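Local coordinates for protein lipase (Photobacterium sp. M37, PDB 2ORY) that probably hydrolyses the ester bonds of triacylglycerols, as a cold-adapted lipase of the alpha/beta-hydrolase fold, at residues 160-174 and 196-209. Numbering follows the deposited sequence.
Sequences IGPEGKAKICVTGHS and SQNIDISTIPFAGP
I199 packs its CG1 4.0 Å from I168 CG1 and sets its CD1, 4.1 Å away, against CD1 of I160, the I160 and I199 chains meeting at about a right angle; with CG1 anti to the backbone N (chi1 164°), the I199 chain turns in toward the neighbouring strand. On the other sheet face C169 SG rests 4.2 Å from I204 CG1, and M9 of helix 5-15 touches both residues. Strands 166-173 and 199-206 run parallel, their axes 19° apart, and the ladder is regular in the middle, where I168 N donates to D200 O (2.9 Å). Further along, V170 O is gripped twice: I204 N and T203 OG1 (2.6 Å) reach it from opposite faces of its carbonyl plane. T171 OG1 donates a hydrogen bond to I204 O (2.6 Å), is also hydrogen-bonded to S13 OG, and lies at the F206 ring edge, in plane. At the opposite end, S196 OG donates to G164 O (2.6 Å) while accepting from N198 N in an ST turn, and N198 ND2 bonds E163 O at 2.7 Å. Helix 175-189 links the strands as a beta-alpha-beta crossover; S174, N-cap of that helix, its OG hydrogen-bonded to H312 NE2, marks the probable nucleophile elbow of the alpha/beta-hydrolase fold.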
loop_
_atom_site.group_PDB
_atom_site.type_symbol
_atom_site.label_atom_id
_atom_site.label_comp_id
_atom_site.label_asym_id
_atom_site.label_seq_id
_atom_site.Cartn_x
_atom_site.Cartn_y
_atom_site.Cartn_z
ATOM N N ILE A 160 -15.885 7.314 16.270
ATOM C CA ILE A 160 -16.873 6.239 16.290
ATOM C C ILE A 160 -17.462 5.914 17.661
ATOM O O ILE A 160 -18.539 5.319 17.751
ATOM C CB ILE A 160 -16.274 4.942 15.693
ATOM C CG1 ILE A 160 -15.907 5.186 14.237
ATOM C CG2 ILE A 160 -17.258 3.768 15.811
ATOM C CD1 ILE A 160 -15.297 3.966 13.560
ATOM N N GLY A 161 -16.774 6.302 18.728
ATOM C CA GLY A 161 -17.265 5.989 20.064
ATOM C C GLY A 161 -16.822 4.576 20.427
ATOM O O GLY A 161 -16.596 3.757 19.527
ATOM N N PRO A 162 -16.705 4.247 21.726
ATOM C CA PRO A 162 -16.279 2.913 22.178
ATOM C C PRO A 162 -17.118 1.730 21.685
ATOM O O PRO A 162 -16.631 0.604 21.650
ATOM C CB PRO A 162 -16.292 3.044 23.704
ATOM C CG PRO A 162 -17.395 4.046 23.943
ATOM C CD PRO A 162 -17.104 5.083 22.871
ATOM N N GLU A 163 -18.369 1.970 21.299
ATOM C CA GLU A 163 -19.217 0.878 20.815
ATOM C C GLU A 163 -19.905 1.193 19.493
ATOM O O GLU A 163 -20.741 0.425 19.021
ATOM C CB GLU A 163 -20.281 0.536 21.855
ATOM C CG GLU A 163 -19.720 -0.019 23.147
ATOM C CD GLU A 163 -18.911 -1.282 22.927
ATOM O OE1 GLU A 163 -19.454 -2.250 22.351
ATOM O OE2 GLU A 163 -17.729 -1.304 23.328
ATOM N N GLY A 164 -19.532 2.317 18.896
ATOM C CA GLY A 164 -20.147 2.739 17.657
ATOM C C GLY A 164 -20.095 1.766 16.502
ATOM O O GLY A 164 -19.223 0.901 16.415
ATOM N N LYS A 165 -21.042 1.929 15.592
ATOM C CA LYS A 165 -21.134 1.087 14.422
ATOM C C LYS A 165 -20.561 1.865 13.240
ATOM O O LYS A 165 -20.893 3.034 13.045
ATOM C CB LYS A 165 -22.602 0.718 14.183
ATOM C CG LYS A 165 -22.877 -0.080 12.914
ATOM C CD LYS A 165 -24.384 -0.256 12.728
ATOM C CE LYS A 165 -24.719 -1.099 11.507
ATOM N NZ LYS A 165 -24.300 -2.517 11.669
ATOM N N ALA A 166 -19.693 1.221 12.463
ATOM C CA ALA A 166 -19.078 1.870 11.313
ATOM C C ALA A 166 -18.546 0.874 10.302
ATOM O O ALA A 166 -18.522 -0.328 10.528
ATOM C CB ALA A 166 -17.936 2.792 11.769
ATOM N N LYS A 167 -18.090 1.406 9.186
ATOM C CA LYS A 167 -17.546 0.602 8.110
ATOM C C LYS A 167 -16.220 1.282 7.758
ATOM O O LYS A 167 -16.158 2.494 7.582
ATOM C CB LYS A 167 -18.532 0.649 6.942
ATOM C CG LYS A 167 -18.126 0.018 5.647
ATOM C CD LYS A 167 -18.921 0.688 4.515
ATOM C CE LYS A 167 -18.991 -0.149 3.243
ATOM N NZ LYS A 167 -19.920 -1.299 3.419
ATOM N N ILE A 168 -15.149 0.511 7.708
ATOM C CA ILE A 168 -13.865 1.083 7.359
ATOM C C ILE A 168 -13.147 0.202 6.363
ATOM O O ILE A 168 -13.027 -0.990 6.579
ATOM C CB ILE A 168 -12.937 1.256 8.605
ATOM C CG1 ILE A 168 -13.547 2.276 9.569
ATOM C CG2 ILE A 168 -11.523 1.705 8.166
ATOM C CD1 ILE A 168 -12.629 2.706 10.694
ATOM N N CYS A 169 -12.703 0.795 5.254
ATOM C CA CYS A 169 -11.915 0.068 4.266
ATOM C C CYS A 169 -10.501 0.679 4.328
ATOM O O CYS A 169 -10.338 1.897 4.276
ATOM C CB CYS A 169 -12.483 0.233 2.853
ATOM S SG CYS A 169 -11.628 -0.817 1.643
ATOM N N VAL A 170 -9.480 -0.157 4.480
ATOM C CA VAL A 170 -8.109 0.343 4.536
ATOM C C VAL A 170 -7.468 -0.027 3.212
ATOM O O VAL A 170 -7.420 -1.200 2.847
ATOM C CB VAL A 170 -7.311 -0.305 5.693
ATOM C CG1 VAL A 170 -5.984 0.446 5.883
ATOM C CG2 VAL A 170 -8.167 -0.329 6.985
ATOM N N THR A 171 -6.988 0.976 2.484
ATOM C CA THR A 171 -6.374 0.734 1.187
ATOM C C THR A 171 -5.011 1.427 1.036
ATOM O O THR A 171 -4.649 2.318 1.814
ATOM C CB THR A 171 -7.324 1.191 0.061
ATOM O OG1 THR A 171 -6.856 0.703 -1.191
ATOM C CG2 THR A 171 -7.388 2.707 -0.005
ATOM N N GLY A 172 -4.256 0.999 0.029
ATOM C CA GLY A 172 -2.949 1.571 -0.208
ATOM C C GLY A 172 -2.264 0.829 -1.333
ATOM O O GLY A 172 -2.601 -0.325 -1.611
ATOM N N HIS A 173 -1.305 1.497 -1.971
ATOM C CA HIS A 173 -0.534 0.959 -3.097
ATOM C C HIS A 173 0.962 0.867 -2.778
ATOM O O HIS A 173 1.485 1.686 -2.032
ATOM C CB HIS A 173 -0.759 1.866 -4.326
ATOM C CG HIS A 173 0.099 1.537 -5.509
ATOM N ND1 HIS A 173 1.344 2.102 -5.714
ATOM C CD2 HIS A 173 -0.110 0.707 -6.560
ATOM C CE1 HIS A 173 1.861 1.633 -6.834
ATOM N NE2 HIS A 173 0.998 0.781 -7.367
ATOM N N SER A 174 1.643 -0.122 -3.349
ATOM C CA SER A 174 3.086 -0.293 -3.150
ATOM C C SER A 174 3.363 -0.624 -1.674
ATOM O O SER A 174 2.748 -1.529 -1.122
ATOM C CB SER A 174 3.814 0.999 -3.575
ATOM O OG SER A 174 5.220 0.827 -3.667
ATOM N N SER A 196 -14.031 -0.240 18.841
ATOM C CA SER A 196 -15.388 -0.788 18.819
ATOM C C SER A 196 -15.433 -2.081 18.027
ATOM O O SER A 196 -14.840 -2.192 16.952
ATOM C CB SER A 196 -16.380 0.195 18.194
ATOM O OG SER A 196 -17.664 -0.408 18.035
ATOM N N GLN A 197 -16.157 -3.055 18.563
ATOM C CA GLN A 197 -16.295 -4.350 17.907
ATOM C C GLN A 197 -17.354 -4.238 16.814
ATOM O O GLN A 197 -17.482 -5.114 15.960
ATOM C CB GLN A 197 -16.708 -5.412 18.939
ATOM C CG GLN A 197 -16.729 -6.864 18.423
ATOM C CD GLN A 197 -15.339 -7.491 18.253
ATOM O OE1 GLN A 197 -14.651 -7.787 19.235
ATOM N NE2 GLN A 197 -14.930 -7.700 17.001
ATOM N N ASN A 198 -18.106 -3.142 16.837
ATOM C CA ASN A 198 -19.164 -2.942 15.860
ATOM C C ASN A 198 -18.737 -2.284 14.561
ATOM O O ASN A 198 -19.559 -1.738 13.827
ATOM C CB ASN A 198 -20.304 -2.162 16.502
ATOM C CG ASN A 198 -20.919 -2.923 17.654
ATOM O OD1 ASN A 198 -21.275 -4.095 17.505
ATOM N ND2 ASN A 198 -21.035 -2.276 18.812
ATOM N N ILE A 199 -17.450 -2.318 14.268
ATOM C CA ILE A 199 -17.001 -1.746 13.017
ATOM C C ILE A 199 -16.615 -2.889 12.076
ATOM O O ILE A 199 -16.042 -3.887 12.514
ATOM C CB ILE A 199 -15.830 -0.784 13.248
ATOM C CG1 ILE A 199 -15.128 -0.507 11.919
ATOM C CG2 ILE A 199 -14.913 -1.342 14.295
ATOM C CD1 ILE A 199 -13.929 0.355 12.056
ATOM N N ASP A 200 -16.988 -2.753 10.803
ATOM C CA ASP A 200 -16.700 -3.749 9.768
ATOM C C ASP A 200 -15.439 -3.290 9.058
ATOM O O ASP A 200 -15.437 -2.264 8.362
ATOM C CB ASP A 200 -17.850 -3.840 8.755
ATOM C CG ASP A 200 -19.067 -4.576 9.310
ATOM O OD1 ASP A 200 -19.218 -4.638 10.549
ATOM O OD2 ASP A 200 -19.879 -5.084 8.506
ATOM N N ILE A 201 -14.372 -4.060 9.241
ATOM C CA ILE A 201 -13.078 -3.734 8.669
ATOM C C ILE A 201 -12.736 -4.570 7.450
ATOM O O ILE A 201 -12.749 -5.794 7.505
ATOM C CB ILE A 201 -11.953 -3.932 9.719
ATOM C CG1 ILE A 201 -12.215 -3.029 10.932
ATOM C CG2 ILE A 201 -10.579 -3.660 9.073
ATOM C CD1 ILE A 201 -11.222 -3.189 12.069
ATOM N N SER A 202 -12.427 -3.899 6.351
ATOM C CA SER A 202 -12.028 -4.582 5.125
ATOM C C SER A 202 -10.799 -3.877 4.567
ATOM O O SER A 202 -10.478 -2.756 4.961
ATOM C CB SER A 202 -13.134 -4.504 4.081
ATOM O OG SER A 202 -13.462 -3.146 3.885
ATOM N N THR A 203 -10.121 -4.521 3.627
ATOM C CA THR A 203 -8.954 -3.904 3.035
ATOM C C THR A 203 -8.731 -4.339 1.596
ATOM O O THR A 203 -8.915 -5.511 1.252
ATOM C CB THR A 203 -7.680 -4.215 3.868
ATOM O OG1 THR A 203 -6.545 -3.601 3.254
ATOM C CG2 THR A 203 -7.446 -5.715 3.960
ATOM N N ILE A 204 -8.355 -3.375 0.760
ATOM C CA ILE A 204 -8.057 -3.627 -0.640
ATOM C C ILE A 204 -6.664 -3.068 -0.910
ATOM O O ILE A 204 -6.499 -1.913 -1.294
ATOM C CB ILE A 204 -9.102 -2.959 -1.583
ATOM C CG1 ILE A 204 -10.476 -3.577 -1.330
ATOM C CG2 ILE A 204 -8.753 -3.229 -3.056
ATOM C CD1 ILE A 204 -11.584 -3.022 -2.232
ATOM N N PRO A 205 -5.633 -3.884 -0.677
ATOM C CA PRO A 205 -4.238 -3.478 -0.891
ATOM C C PRO A 205 -3.742 -3.805 -2.290
ATOM O O PRO A 205 -3.890 -4.934 -2.749
ATOM C CB PRO A 205 -3.493 -4.277 0.164
ATOM C CG PRO A 205 -4.255 -5.582 0.145
ATOM C CD PRO A 205 -5.709 -5.178 0.027
ATOM N N PHE A 206 -3.146 -2.817 -2.953
ATOM C CA PHE A 206 -2.615 -2.992 -4.303
ATOM C C PHE A 206 -1.097 -3.117 -4.333
ATOM O O PHE A 206 -0.399 -2.512 -3.519
ATOM C CB PHE A 206 -2.964 -1.790 -5.200
ATOM C CG PHE A 206 -4.441 -1.543 -5.377
ATOM C CD1 PHE A 206 -5.175 -0.857 -4.405
ATOM C CD2 PHE A 206 -5.106 -2.018 -6.502
ATOM C CE1 PHE A 206 -6.547 -0.652 -4.547
ATOM C CE2 PHE A 206 -6.485 -1.819 -6.653
ATOM C CZ PHE A 206 -7.202 -1.136 -5.672
ATOM N N ALA A 207 -0.602 -3.926 -5.266
ATOM C CA ALA A 207 0.826 -4.044 -5.528
ATOM C C ALA A 207 1.768 -4.126 -4.335
ATOM O O ALA A 207 2.883 -3.590 -4.374
ATOM C CB ALA A 207 1.227 -2.860 -6.397
ATOM N N GLY A 208 1.348 -4.807 -3.287
ATOM C CA GLY A 208 2.189 -4.868 -2.114
ATOM C C GLY A 208 3.083 -6.072 -1.979
ATOM O O GLY A 208 2.738 -7.176 -2.433
ATOM N N PRO A 209 4.276 -5.882 -1.396
ATOM C CA PRO A 209 5.194 -7.005 -1.210
ATOM C C PRO A 209 4.713 -7.724 0.061
ATOM O O PRO A 209 3.791 -7.244 0.718
ATOM C CB PRO A 209 6.536 -6.324 -1.011
ATOM C CG PRO A 209 6.159 -5.055 -0.255
ATOM C CD PRO A 209 4.893 -4.603 -0.989
HETATM O O HOH W 1 -14.075 2.487 18.484
HETATM O O HOH W 2 -15.486 -2.346 5.260
#